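CurH (Lyngbya majuscula, PDB 3KG7) probably catalyses the dehydration of a carrier-bound beta-hydroxyacyl intermediate in curacin biosynthesis, as the dehydratase domain of a polyketide synthase module. Local coordinates at residues C[243-249]-C[264-270]; C[210-214]-C[248-252]; C[63-67]-C[234-239]. The contacts are given in a common frame with arbitrary orientation. Residues are numbered along the deposited sequence.

Followed from the N terminus, the chain first opens interaction 3 at 63-67 and closes it some 167 residues later at 234-239, pairing a strand of the first hotdog half with one of the second. Before that loop closes, 210-214 opens interaction 2, which closes only at 248-252, so interactions 2 and 3 cross. Interaction 1 begins after interaction 3 has closed: 243-249 runs into 248-252, sharing V248 and E249, and the returning strand brings 264-270 back beside it, completing a beta hairpin. Interactions 1 and 3 belong to one long antiparallel sheet and touch where L267 CD1 lies 4.1 Å from M234 CE; interaction 2 holds the loop after helix 202-207 against the irregular middle of the first hairpin strand.

Interaction 1: residues C[243-249]-C[264-270]; sequences RFYAYVE and DIQLLDE
The strands 243-248 and 264-268 run antiparallel (150° between directions, axes 4.5 Å apart at closest) with extended backbones. At the start, R243 CD lies 3.2 Å from E270 OE2, the charges staying beyond salt-bridge range. F244 (chi1 p) sets its CB 3.3 Å from L268 O and its CE1 4.3 Å from L267 CD2. Y245 and L268 form a hydrogen-bonded pair (Y245 N to L268 O 2.7 Å, L268 N to Y245 O 2.9 Å); with chi1 m, the edge of the Y245 ring faces D269 O. A246 opposes L267 in a non-hydrogen-bonded pair and packs its CB 3.8 Å from I265 CG2. This is a beta hairpin within the second hotdog half, helix 138-144 lying over the face of Y245 and Y247. Y247 (chi1 t) and Q266 pair next (Y247 N to Q266 O and Q266 N to Y247 O, both 2.8 Å), while Y247 CB meets L268 CD1 at 3.4 Å. V248 CG2 sits 3.8 Å from I265 CG1.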
# COMPACT_ATOMS: atom_id res chain seq x y z
N ARG C 243 -15.34 -31.82 5.34
CA ARG C 243 -14.97 -32.69 6.45
C ARG C 243 -13.62 -33.36 6.18
O ARG C 243 -13.39 -33.91 5.10
CB ARG C 243 -16.08 -33.73 6.67
CG ARG C 243 -15.72 -34.91 7.56
CD ARG C 243 -16.83 -35.94 7.59
NE ARG C 243 -17.99 -35.46 8.34
CZ ARG C 243 -19.03 -36.22 8.69
NH1 ARG C 243 -19.07 -37.50 8.35
NH2 ARG C 243 -20.03 -35.68 9.38
N PHE C 244 -12.73 -33.29 7.17
CA PHE C 244 -11.39 -33.89 7.07
C PHE C 244 -10.86 -34.27 8.45
O PHE C 244 -11.54 -34.08 9.46
CB PHE C 244 -10.42 -32.94 6.37
CG PHE C 244 -10.19 -31.65 7.11
CD1 PHE C 244 -9.06 -31.48 7.91
CD2 PHE C 244 -11.09 -30.58 6.99
CE1 PHE C 244 -8.84 -30.28 8.59
CE2 PHE C 244 -10.87 -29.38 7.67
CZ PHE C 244 -9.74 -29.23 8.47
N TYR C 245 -9.63 -34.79 8.48
CA TYR C 245 -9.04 -35.31 9.71
C TYR C 245 -7.67 -34.70 10.03
O TYR C 245 -6.93 -34.29 9.12
CB TYR C 245 -8.93 -36.84 9.63
CG TYR C 245 -10.26 -37.55 9.45
CD1 TYR C 245 -11.02 -37.95 10.55
CD2 TYR C 245 -10.76 -37.81 8.17
CE1 TYR C 245 -12.24 -38.59 10.39
CE2 TYR C 245 -11.99 -38.46 7.99
CZ TYR C 245 -12.72 -38.84 9.11
OH TYR C 245 -13.92 -39.48 8.95
N ALA C 246 -7.35 -34.63 11.32
CA ALA C 246 -6.02 -34.23 11.77
C ALA C 246 -5.41 -35.41 12.50
O ALA C 246 -5.99 -35.90 13.48
CB ALA C 246 -6.10 -33.01 12.66
N TYR C 247 -4.25 -35.86 12.04
CA TYR C 247 -3.64 -37.10 12.49
C TYR C 247 -2.25 -36.84 13.07
O TYR C 247 -1.38 -36.28 12.40
CB TYR C 247 -3.57 -38.06 11.29
CG TYR C 247 -3.13 -39.48 11.57
CD1 TYR C 247 -3.69 -40.21 12.62
CD2 TYR C 247 -2.19 -40.11 10.76
CE1 TYR C 247 -3.30 -41.53 12.88
CE2 TYR C 247 -1.79 -41.44 11.00
CZ TYR C 247 -2.35 -42.13 12.06
OH TYR C 247 -1.96 -43.42 12.32
N VAL C 248 -2.04 -37.22 14.33
CA VAL C 248 -0.74 -37.08 14.98
C VAL C 248 -0.15 -38.47 15.23
O VAL C 248 -0.78 -39.29 15.89
CB VAL C 248 -0.83 -36.25 16.29
CG1 VAL C 248 0.55 -36.07 16.93
CG2 VAL C 248 -1.47 -34.90 16.03
N GLU C 249 1.04 -38.71 14.69
CA GLU C 249 1.63 -40.06 14.69
C GLU C 249 2.52 -40.36 15.90
O GLU C 249 2.67 -41.52 16.28
CB GLU C 249 2.40 -40.31 13.39
CG GLU C 249 1.50 -40.52 12.18
CD GLU C 249 2.19 -40.25 10.86
OE1 GLU C 249 3.17 -40.96 10.53
OE2 GLU C 249 1.75 -39.34 10.12
N ASP C 264 3.74 -32.76 15.34
CA ASP C 264 3.43 -32.80 13.91
C ASP C 264 1.98 -33.20 13.67
O ASP C 264 1.43 -34.02 14.41
CB ASP C 264 4.34 -33.80 13.20
CG ASP C 264 5.80 -33.46 13.36
OD1 ASP C 264 6.15 -32.27 13.19
OD2 ASP C 264 6.59 -34.37 13.67
N ILE C 265 1.37 -32.62 12.65
CA ILE C 265 -0.01 -32.95 12.32
C ILE C 265 -0.14 -33.22 10.83
O ILE C 265 0.30 -32.41 10.01
CB ILE C 265 -1.00 -31.84 12.73
CG1 ILE C 265 -0.94 -31.57 14.24
CG2 ILE C 265 -2.43 -32.22 12.35
CD1 ILE C 265 -0.88 -30.13 14.59
N GLN C 266 -0.75 -34.35 10.49
CA GLN C 266 -1.06 -34.68 9.11
C GLN C 266 -2.53 -34.38 8.83
O GLN C 266 -3.41 -34.81 9.57
CB GLN C 266 -0.77 -36.16 8.80
CG GLN C 266 0.49 -36.72 9.46
CD GLN C 266 1.80 -36.16 8.90
OE1 GLN C 266 2.84 -36.26 9.54
NE2 GLN C 266 1.74 -35.58 7.70
N LEU C 267 -2.79 -33.64 7.76
CA LEU C 267 -4.15 -33.38 7.32
C LEU C 267 -4.58 -34.43 6.31
O LEU C 267 -3.94 -34.60 5.27
CB LEU C 267 -4.29 -31.97 6.74
CG LEU C 267 -4.38 -30.78 7.71
CD1 LEU C 267 -3.04 -30.45 8.34
CD2 LEU C 267 -4.96 -29.57 6.98
N LEU C 268 -5.65 -35.16 6.64
CA LEU C 268 -6.17 -36.24 5.81
C LEU C 268 -7.59 -35.94 5.36
O LEU C 268 -8.41 -35.50 6.17
CB LEU C 268 -6.17 -37.56 6.59
CG LEU C 268 -4.89 -38.09 7.24
CD1 LEU C 268 -5.26 -38.95 8.42
CD2 LEU C 268 -4.05 -38.88 6.25
N ASP C 269 -7.88 -36.17 4.08
CA ASP C 269 -9.23 -35.93 3.53
C ASP C 269 -10.26 -37.01 3.94
O ASP C 269 -9.98 -37.85 4.80
CB ASP C 269 -9.20 -35.69 2.01
CG ASP C 269 -8.70 -36.90 1.20
OD1 ASP C 269 -8.14 -36.68 0.10
OD2 ASP C 269 -8.87 -38.06 1.63
N GLU C 270 -11.43 -36.96 3.31
CA GLU C 270 -12.55 -37.89 3.59
C GLU C 270 -12.16 -39.37 3.43
O GLU C 270 -12.62 -40.22 4.20
CB GLU C 270 -13.74 -37.57 2.68
CG GLU C 270 -15.10 -38.15 3.14
CD GLU C 270 -15.86 -37.24 4.11
OE1 GLU C 270 -15.76 -36.00 3.97
OE2 GLU C 270 -16.56 -37.77 5.01

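Interaction 2: residues C[210-214]-C[248-252]; sequences RLTPD and VEEPS
V248, buried and with chi1 t, points its CA-to-CB bond toward 210-214 and spreads its two methyls over that loop: CG2 lies 3.4 Å from the carbonyl L211 O, while CG1 packs 3.6 Å from P213 CD and 4.2 Å from T212 CG2. The backbone then leaves extended geometry at E249 (phi/psi -91/-28) and regains it at E250 (-136/150). Both glutamates turn their CA-to-CB bonds away, but the E250 main chain still passes the proline, with its C atom 4.0 Å from P213 CG. P251 follows in polyproline II conformation (-58/155); its CA is 5.3 Å from that of P213, its N is 3.9 Å from P213 CG and its CG is 4.1 Å from P213 CB, so the two proline rings touch. The contact pins the loop after helix 202-207, in the second hotdog half, onto the irregular part of strand 243-255, through side chains meeting side chains and main chain, without sheet pairing. To meet its partner the loop runs extended through L211 and T212 and bends at P213 (-41/-30). S252 supplies the polar anchor: its N donates to D214 OD1 at 3.1 Å and 167°, and its OG, placed by chi1 p, donates a weak bond to the same D214 OD1 at 3.1 Å. D214 has chi1 p, and its OD2 makes a salt bridge with R261, which also hydrogen-bonds S252 OG, so one arginine of the adjacent strand 260-268 serves both partners. Beside this cluster, T212 CG2 rests 3.7 Å from S252 N and 3.9 Å from S252 CB.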
# COMPACT_ATOMS: atom_id res chain seq x y z
N ARG C 210 -5.36 -29.09 18.03
CA ARG C 210 -6.03 -29.23 19.32
C ARG C 210 -5.81 -30.56 20.06
O ARG C 210 -6.26 -30.70 21.19
CB ARG C 210 -7.53 -28.96 19.16
CG ARG C 210 -7.87 -27.51 18.94
CD ARG C 210 -9.35 -27.32 18.66
NE ARG C 210 -9.61 -25.99 18.10
CZ ARG C 210 -10.81 -25.56 17.71
NH1 ARG C 210 -11.88 -26.33 17.80
NH2 ARG C 210 -10.93 -24.34 17.20
N LEU C 211 -5.14 -31.53 19.43
CA LEU C 211 -4.96 -32.84 20.07
C LEU C 211 -3.62 -33.52 19.77
O LEU C 211 -3.10 -33.47 18.65
CB LEU C 211 -6.12 -33.79 19.74
CG LEU C 211 -6.18 -35.18 20.38
CD1 LEU C 211 -6.33 -35.12 21.90
CD2 LEU C 211 -7.30 -36.01 19.77
N THR C 212 -3.10 -34.17 20.81
CA THR C 212 -1.85 -34.91 20.77
C THR C 212 -2.11 -36.16 21.60
O THR C 212 -2.90 -36.10 22.54
CB THR C 212 -0.71 -34.10 21.42
OG1 THR C 212 -0.96 -32.69 21.27
CG2 THR C 212 0.63 -34.44 20.80
N PRO C 213 -1.46 -37.30 21.25
CA PRO C 213 -1.52 -38.54 22.05
C PRO C 213 -1.45 -38.33 23.58
O PRO C 213 -2.04 -39.10 24.34
CB PRO C 213 -0.29 -39.32 21.58
CG PRO C 213 -0.11 -38.89 20.18
CD PRO C 213 -0.64 -37.49 20.04
N ASP C 214 -0.75 -37.27 23.99
CA ASP C 214 -0.49 -36.98 25.40
C ASP C 214 -1.03 -35.62 25.83
O ASP C 214 -0.33 -34.84 26.46
CB ASP C 214 1.03 -37.04 25.64
CG ASP C 214 1.79 -36.02 24.81
OD1 ASP C 214 1.69 -36.04 23.57
OD2 ASP C 214 2.50 -35.18 25.42
N VAL C 248 -2.04 -37.22 14.33
CA VAL C 248 -0.74 -37.08 14.98
C VAL C 248 -0.15 -38.47 15.23
O VAL C 248 -0.78 -39.29 15.89
CB VAL C 248 -0.83 -36.25 16.29
CG1 VAL C 248 0.55 -36.07 16.93
CG2 VAL C 248 -1.47 -34.90 16.03
N GLU C 249 1.04 -38.71 14.69
CA GLU C 249 1.63 -40.06 14.69
C GLU C 249 2.52 -40.36 15.90
O GLU C 249 2.67 -41.52 16.28
CB GLU C 249 2.40 -40.31 13.39
CG GLU C 249 1.50 -40.52 12.18
CD GLU C 249 2.19 -40.25 10.86
OE1 GLU C 249 3.17 -40.96 10.53
OE2 GLU C 249 1.75 -39.34 10.12
N GLU C 250 3.12 -39.33 16.49
CA GLU C 250 3.94 -39.52 17.70
C GLU C 250 3.66 -38.46 18.78
O GLU C 250 3.27 -37.34 18.45
CB GLU C 250 5.44 -39.63 17.37
CG GLU C 250 6.00 -38.63 16.36
CD GLU C 250 7.46 -38.89 16.03
OE1 GLU C 250 8.32 -38.77 16.93
OE2 GLU C 250 7.76 -39.19 14.86
N PRO C 251 3.83 -38.83 20.07
CA PRO C 251 3.64 -37.88 21.17
C PRO C 251 4.54 -36.65 21.07
O PRO C 251 5.61 -36.70 20.46
CB PRO C 251 4.00 -38.71 22.41
CG PRO C 251 3.76 -40.12 22.00
CD PRO C 251 4.18 -40.18 20.57
N SER C 252 4.09 -35.55 21.68
CA SER C 252 4.80 -34.27 21.61
C SER C 252 6.19 -34.34 22.23
O SER C 252 6.38 -34.91 23.30
CB SER C 252 3.97 -33.17 22.28
OG SER C 252 3.56 -33.54 23.58

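Interaction 3: residues C[63-67]-C[234-239]; sequences GVPAA and MTLSHP
This is antiparallel strand pairing at the junction of the two hotdog halves: the start of strand 66-73, in the first half, lies beside the end of strand 225-236, in the second. The touching parts run 172° apart. A66 and L236 form a hydrogen-bonded pair with CA atoms 5.8 Å apart, A66 N donating to L236 O and L236 N to A66 O, each at 3.1 Å. A67 and T235 form the neighbouring non-hydrogen-bonded pair, CA to CA 4.3 Å, with A67 CB 3.9 Å from T235 CG2. CA-H...O contacts accompany these bonds: T235 CA to A66 O and A67 CA to M234 O, both 3.5 Å. Such pairing makes one continuous antiparallel sheet of the two halves, as expected of the double hotdog fold of polyketide synthase dehydratases. Helix 52-62, the element just before strand 66-73, lies against the face of A66, which touches L59; selenomethionine M234 meets I55 and L59 of the same helix. G63, the first residue past the helix, has positive phi (81/158), and a cis peptide precedes P65, leading the chain into the strand. P65 CA comes 3.2 Å from L236 O in another CA-H...O contact, and P65 CG lies 3.2 Å from S237 O. The CA-to-CB bond of V64 (chi1 m) points toward 234-239: CG1 is 3.9 Å from L236 CD2, the leucine being t,p, and CG2 is 3.7 Å from H238 CA and 4.0 Å from P239 CD. S237 (-86/-37) departs from extended geometry, its OG bonded to F275 O, and H238 ND1 donates to P239 O at 3.1 Å.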
# COMPACT_ATOMS: atom_id res chain seq x y z
N GLY C 63 -2.15 -18.70 -2.77
CA GLY C 63 -2.88 -19.84 -3.33
C GLY C 63 -2.16 -21.16 -3.08
O GLY C 63 -0.95 -21.19 -2.84
N VAL C 64 -2.92 -22.25 -3.13
CA VAL C 64 -2.36 -23.60 -2.96
C VAL C 64 -2.31 -24.30 -4.30
O VAL C 64 -3.06 -23.93 -5.20
CB VAL C 64 -3.18 -24.45 -1.95
CG1 VAL C 64 -3.01 -23.89 -0.56
CG2 VAL C 64 -4.66 -24.52 -2.34
N PRO C 65 -1.43 -25.31 -4.46
CA PRO C 65 -0.50 -25.86 -3.46
C PRO C 65 0.62 -24.88 -3.12
O PRO C 65 1.09 -24.13 -3.98
CB PRO C 65 0.07 -27.11 -4.13
CG PRO C 65 -0.78 -27.34 -5.36
CD PRO C 65 -1.28 -26.00 -5.76
N ALA C 66 1.02 -24.88 -1.85
CA ALA C 66 2.02 -23.97 -1.33
C ALA C 66 2.64 -24.57 -0.09
O ALA C 66 2.08 -25.47 0.54
CB ALA C 66 1.41 -22.62 -0.99
N ALA C 67 3.81 -24.06 0.26
CA ALA C 67 4.54 -24.47 1.45
C ALA C 67 5.02 -23.22 2.17
O ALA C 67 5.54 -22.30 1.54
CB ALA C 67 5.71 -25.34 1.06
N MSE C 234 4.66 -25.71 7.05
CA MSE C 234 3.25 -26.01 6.85
C MSE C 234 3.00 -26.09 5.34
O MSE C 234 3.27 -25.15 4.60
CB MSE C 234 2.36 -24.96 7.51
CG MSE C 234 1.00 -25.49 7.96
SE MSE C 234 -0.42 -25.29 6.63
CE MSE C 234 -1.55 -26.84 7.03
N THR C 235 2.50 -27.24 4.89
CA THR C 235 2.18 -27.41 3.48
C THR C 235 0.71 -27.71 3.32
O THR C 235 0.09 -28.34 4.18
CB THR C 235 2.95 -28.57 2.85
OG1 THR C 235 2.49 -29.81 3.41
CG2 THR C 235 4.45 -28.41 3.07
N LEU C 236 0.15 -27.25 2.20
CA LEU C 236 -1.22 -27.59 1.86
C LEU C 236 -1.33 -27.73 0.34
O LEU C 236 -0.94 -26.82 -0.40
CB LEU C 236 -2.19 -26.53 2.39
CG LEU C 236 -3.67 -26.79 2.16
CD1 LEU C 236 -4.13 -28.07 2.87
CD2 LEU C 236 -4.50 -25.60 2.58
N SER C 237 -1.85 -28.87 -0.11
CA SER C 237 -1.91 -29.18 -1.55
C SER C 237 -3.16 -28.62 -2.21
O SER C 237 -3.10 -28.19 -3.36
CB SER C 237 -1.86 -30.69 -1.80
OG SER C 237 -0.78 -31.28 -1.11
N HIS C 238 -4.28 -28.63 -1.50
CA HIS C 238 -5.54 -28.09 -2.03
C HIS C 238 -6.46 -27.63 -0.90
O HIS C 238 -6.17 -27.87 0.27
CB HIS C 238 -6.24 -29.08 -2.98
CG HIS C 238 -6.45 -30.44 -2.40
ND1 HIS C 238 -7.43 -30.71 -1.47
CD2 HIS C 238 -5.82 -31.62 -2.63
CE1 HIS C 238 -7.39 -31.99 -1.14
NE2 HIS C 238 -6.42 -32.56 -1.83
N PRO C 239 -7.57 -26.94 -1.24
CA PRO C 239 -8.46 -26.45 -0.20
C PRO C 239 -9.01 -27.59 0.65
O PRO C 239 -9.18 -28.70 0.15
CB PRO C 239 -9.60 -25.81 -1.00
CG PRO C 239 -9.01 -25.48 -2.30
CD PRO C 239 -8.06 -26.58 -2.58